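Local structure of urocanate hydratase (Paenibacillus sp. Soil724D2, 7NED) at residues G263-G268 / E272-A277. The protein hydrates thiourocanate in bacterial ergothioneine breakdown, probably using bound NAD+ as urocanases do, and also binds urocanate. Numbering follows the deposited sequence.
Sequences GYVPSG and EELEEA. With NAD (nicotinamide-adenine-dinucleotide), chain C.
V265 and L274 meet through single methyl groups, CG2 of V265 lying 3.6 Å from CD1 of L274. The two side chains cross at about a right angle. With CG1 of V265 anti to the backbone N (chi1 -179°), CG2 sits beside that N, where it reaches both L274 and the adenine. This methyl, packed against L274 and N7A of NAD, is the tight part of the contact. Next to it V265 N donates a nearly straight hydrogen bond to N7A (2.9 Å, 172°). The adenine amino group N6A returns a weak, bent bond to V265 O (2.9 Å, 121°), which N233 ND2 also binds. N6A lies over one face of the Y264 ring, toward the rim, 3.2 Å from CZ. A hydrogen bond from Y264 OH to E296 ties the ring to helix 282-305. Without the phenol ring, as with an alanine here, N6A is likely to lose the ring face it packs on and E296 its hydroxyl partner. The loose side begins at P266, whose CD stays 4.5 Å from CD2 of L274. Beyond it E273 and E275 lie exposed, and L274 is the one side chain of 272-277 to reach the loop closely. V265 N and, more weakly, V265 O thus meet the Hoogsteen edge of the adenine, N7A and N6A, in the NAD site of the urocanase Rossmann-like domain.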
loop_
_atom_site.group_PDB
_atom_site.type_symbol
_atom_site.label_atom_id
_atom_site.label_comp_id
_atom_site.label_asym_id
_atom_site.label_seq_id
_atom_site.Cartn_x
_atom_site.Cartn_y
_atom_site.Cartn_z
ATOM N N GLY A 263 16.406 19.962 2.224
ATOM C CA GLY A 263 16.090 20.221 3.618
ATOM C C GLY A 263 17.262 20.791 4.400
ATOM O O GLY A 263 17.454 22.006 4.442
ATOM N N TYR A 264 18.073 19.917 4.970
ATOM C CA TYR A 264 19.087 20.302 5.954
ATOM C C TYR A 264 20.210 21.147 5.348
ATOM O O TYR A 264 20.876 20.734 4.386
ATOM C CB TYR A 264 19.676 19.037 6.570
ATOM C CG TYR A 264 20.416 19.343 7.815
ATOM C CD1 TYR A 264 21.702 19.859 7.767
ATOM C CD2 TYR A 264 19.804 19.193 9.050
ATOM C CE1 TYR A 264 22.390 20.187 8.946
ATOM C CE2 TYR A 264 20.485 19.498 10.236
ATOM C CZ TYR A 264 21.766 20.000 10.169
ATOM O OH TYR A 264 22.428 20.303 11.332
ATOM N N VAL A 265 20.460 22.315 5.936
ATOM C CA VAL A 265 21.494 23.226 5.452
ATOM C C VAL A 265 22.813 22.858 6.123
ATOM O O VAL A 265 22.903 22.925 7.362
ATOM C CB VAL A 265 21.148 24.683 5.735
ATOM C CG1 VAL A 265 22.259 25.546 5.192
ATOM C CG2 VAL A 265 19.784 25.020 5.105
ATOM N N PRO A 266 23.841 22.497 5.366
ATOM C CA PRO A 266 25.109 22.110 5.975
ATOM C C PRO A 266 25.760 23.301 6.634
ATOM O O PRO A 266 25.474 24.453 6.306
ATOM C CB PRO A 266 25.954 21.633 4.783
ATOM C CG PRO A 266 24.993 21.411 3.660
ATOM C CD PRO A 266 23.890 22.429 3.901
ATOM N N SER A 267 26.666 23.006 7.564
ATOM C CA SER A 267 27.486 24.068 8.131
ATOM C C SER A 267 28.268 24.740 7.013
ATOM O O SER A 267 28.758 24.074 6.097
ATOM C CB SER A 267 28.452 23.513 9.181
ATOM O OG SER A 267 29.209 24.577 9.744
ATOM N N GLY A 268 28.348 26.069 7.058
ATOM C CA GLY A 268 29.167 26.775 6.104
ATOM C C GLY A 268 28.484 27.173 4.821
ATOM O O GLY A 268 29.088 27.899 4.020
ATOM N N GLU A 272 21.190 31.318 0.736
ATOM C CA GLU A 272 21.074 31.961 -0.540
ATOM C C GLU A 272 21.730 31.202 -1.644
ATOM O O GLU A 272 21.464 31.420 -2.779
ATOM N N GLU A 273 22.593 30.302 -1.298
ATOM C CA GLU A 273 23.328 29.575 -2.322
ATOM C C GLU A 273 22.866 28.147 -2.492
ATOM O O GLU A 273 23.468 27.412 -3.274
ATOM C CB GLU A 273 24.810 29.550 -2.004
ATOM C CG GLU A 273 25.345 30.893 -1.667
ATOM C CD GLU A 273 26.479 30.776 -0.695
ATOM O OE1 GLU A 273 26.246 30.422 0.495
ATOM O OE2 GLU A 273 27.612 31.033 -1.154
ATOM N N LEU A 274 21.846 27.724 -1.757
ATOM C CA LEU A 274 21.437 26.331 -1.838
ATOM C C LEU A 274 20.943 25.977 -3.229
ATOM O O LEU A 274 21.270 24.903 -3.732
ATOM C CB LEU A 274 20.366 26.023 -0.800
ATOM C CG LEU A 274 20.911 26.095 0.622
ATOM C CD1 LEU A 274 19.793 25.945 1.628
ATOM C CD2 LEU A 274 21.940 24.983 0.798
ATOM N N GLU A 275 20.182 26.853 -3.870
ATOM C CA GLU A 275 19.660 26.534 -5.215
ATOM C C GLU A 275 20.756 26.315 -6.184
ATOM O O GLU A 275 20.733 25.419 -6.961
ATOM C CB GLU A 275 18.728 27.572 -5.777
ATOM C CG GLU A 275 17.530 27.833 -4.889
ATOM C CD GLU A 275 16.255 27.081 -5.274
ATOM O OE1 GLU A 275 16.263 25.906 -5.675
ATOM O OE2 GLU A 275 15.218 27.702 -5.149
ATOM N N GLU A 276 21.749 27.154 -6.058
ATOM C CA GLU A 276 22.895 27.085 -6.862
ATOM C C GLU A 276 23.581 25.762 -6.649
ATOM O O GLU A 276 23.965 25.128 -7.572
ATOM C CB GLU A 276 23.781 28.231 -6.483
ATOM N N ALA A 277 23.739 25.362 -5.409
ATOM C CA ALA A 277 24.349 24.121 -5.084
ATOM C C ALA A 277 23.540 22.933 -5.537
ATOM O O ALA A 277 24.078 21.999 -6.010
ATOM C CB ALA A 277 24.604 24.063 -3.609
HETATM P PA NAD C . 10.430 22.797 6.810
HETATM O O1A NAD C . 11.449 22.353 5.765
HETATM O O2A NAD C . 9.313 23.735 6.587
HETATM O O5B NAD C . 11.401 23.676 7.886
HETATM C C5B NAD C . 12.617 23.101 8.152
HETATM C C4B NAD C . 13.426 24.258 8.901
HETATM O O4B NAD C . 14.732 23.878 9.233
HETATM C C3B NAD C . 13.513 25.390 7.827
HETATM O O3B NAD C . 13.105 26.577 8.367
HETATM C C2B NAD C . 15.037 25.420 7.494
HETATM O O2B NAD C . 15.526 26.696 7.298
HETATM C C1B NAD C . 15.589 24.969 8.843
HETATM N N9A NAD C . 16.919 24.359 8.784
HETATM C C8A NAD C . 17.463 23.510 7.826
HETATM N N7A NAD C . 18.695 23.153 8.092
HETATM C C5A NAD C . 18.983 23.771 9.301
HETATM C C6A NAD C . 20.139 23.796 10.113
HETATM N N6A NAD C . 21.250 23.100 9.780
HETATM N N1A NAD C . 20.139 24.509 11.274
HETATM C C2A NAD C . 19.007 25.208 11.539
HETATM N N3A NAD C . 17.845 25.282 10.870
HETATM C C4A NAD C . 17.873 24.545 9.739
HETATM O O3 NAD C . 10.175 21.417 7.507
HETATM P PN NAD C . 8.954 21.248 8.519
HETATM O O1N NAD C . 7.552 21.080 8.012
HETATM O O2N NAD C . 9.248 22.113 9.727
HETATM O O5D NAD C . 9.211 19.681 9.189
HETATM C C5D NAD C . 10.508 19.523 9.789
HETATM C C4D NAD C . 10.679 18.084 10.191
HETATM O O4D NAD C . 9.554 17.616 10.912
HETATM C C3D NAD C . 10.621 17.302 8.777
HETATM O O3D NAD C . 11.600 16.272 8.720
HETATM C C2D NAD C . 9.189 16.651 8.769
HETATM O O2D NAD C . 9.100 15.415 8.187
HETATM C C1D NAD C . 9.281 16.377 10.304
HETATM N N1N NAD C . 8.115 15.773 10.963
HETATM C C2N NAD C . 7.961 14.454 10.584
HETATM C C3N NAD C . 6.965 13.664 11.135
HETATM C C7N NAD C . 6.844 12.232 10.596
HETATM O O7N NAD C . 6.365 11.294 11.232
HETATM N N7N NAD C . 7.240 12.015 9.287
HETATM C C4N NAD C . 6.149 14.264 12.104
HETATM C C5N NAD C . 6.353 15.594 12.468
HETATM C C6N NAD C . 7.380 16.362 11.892
#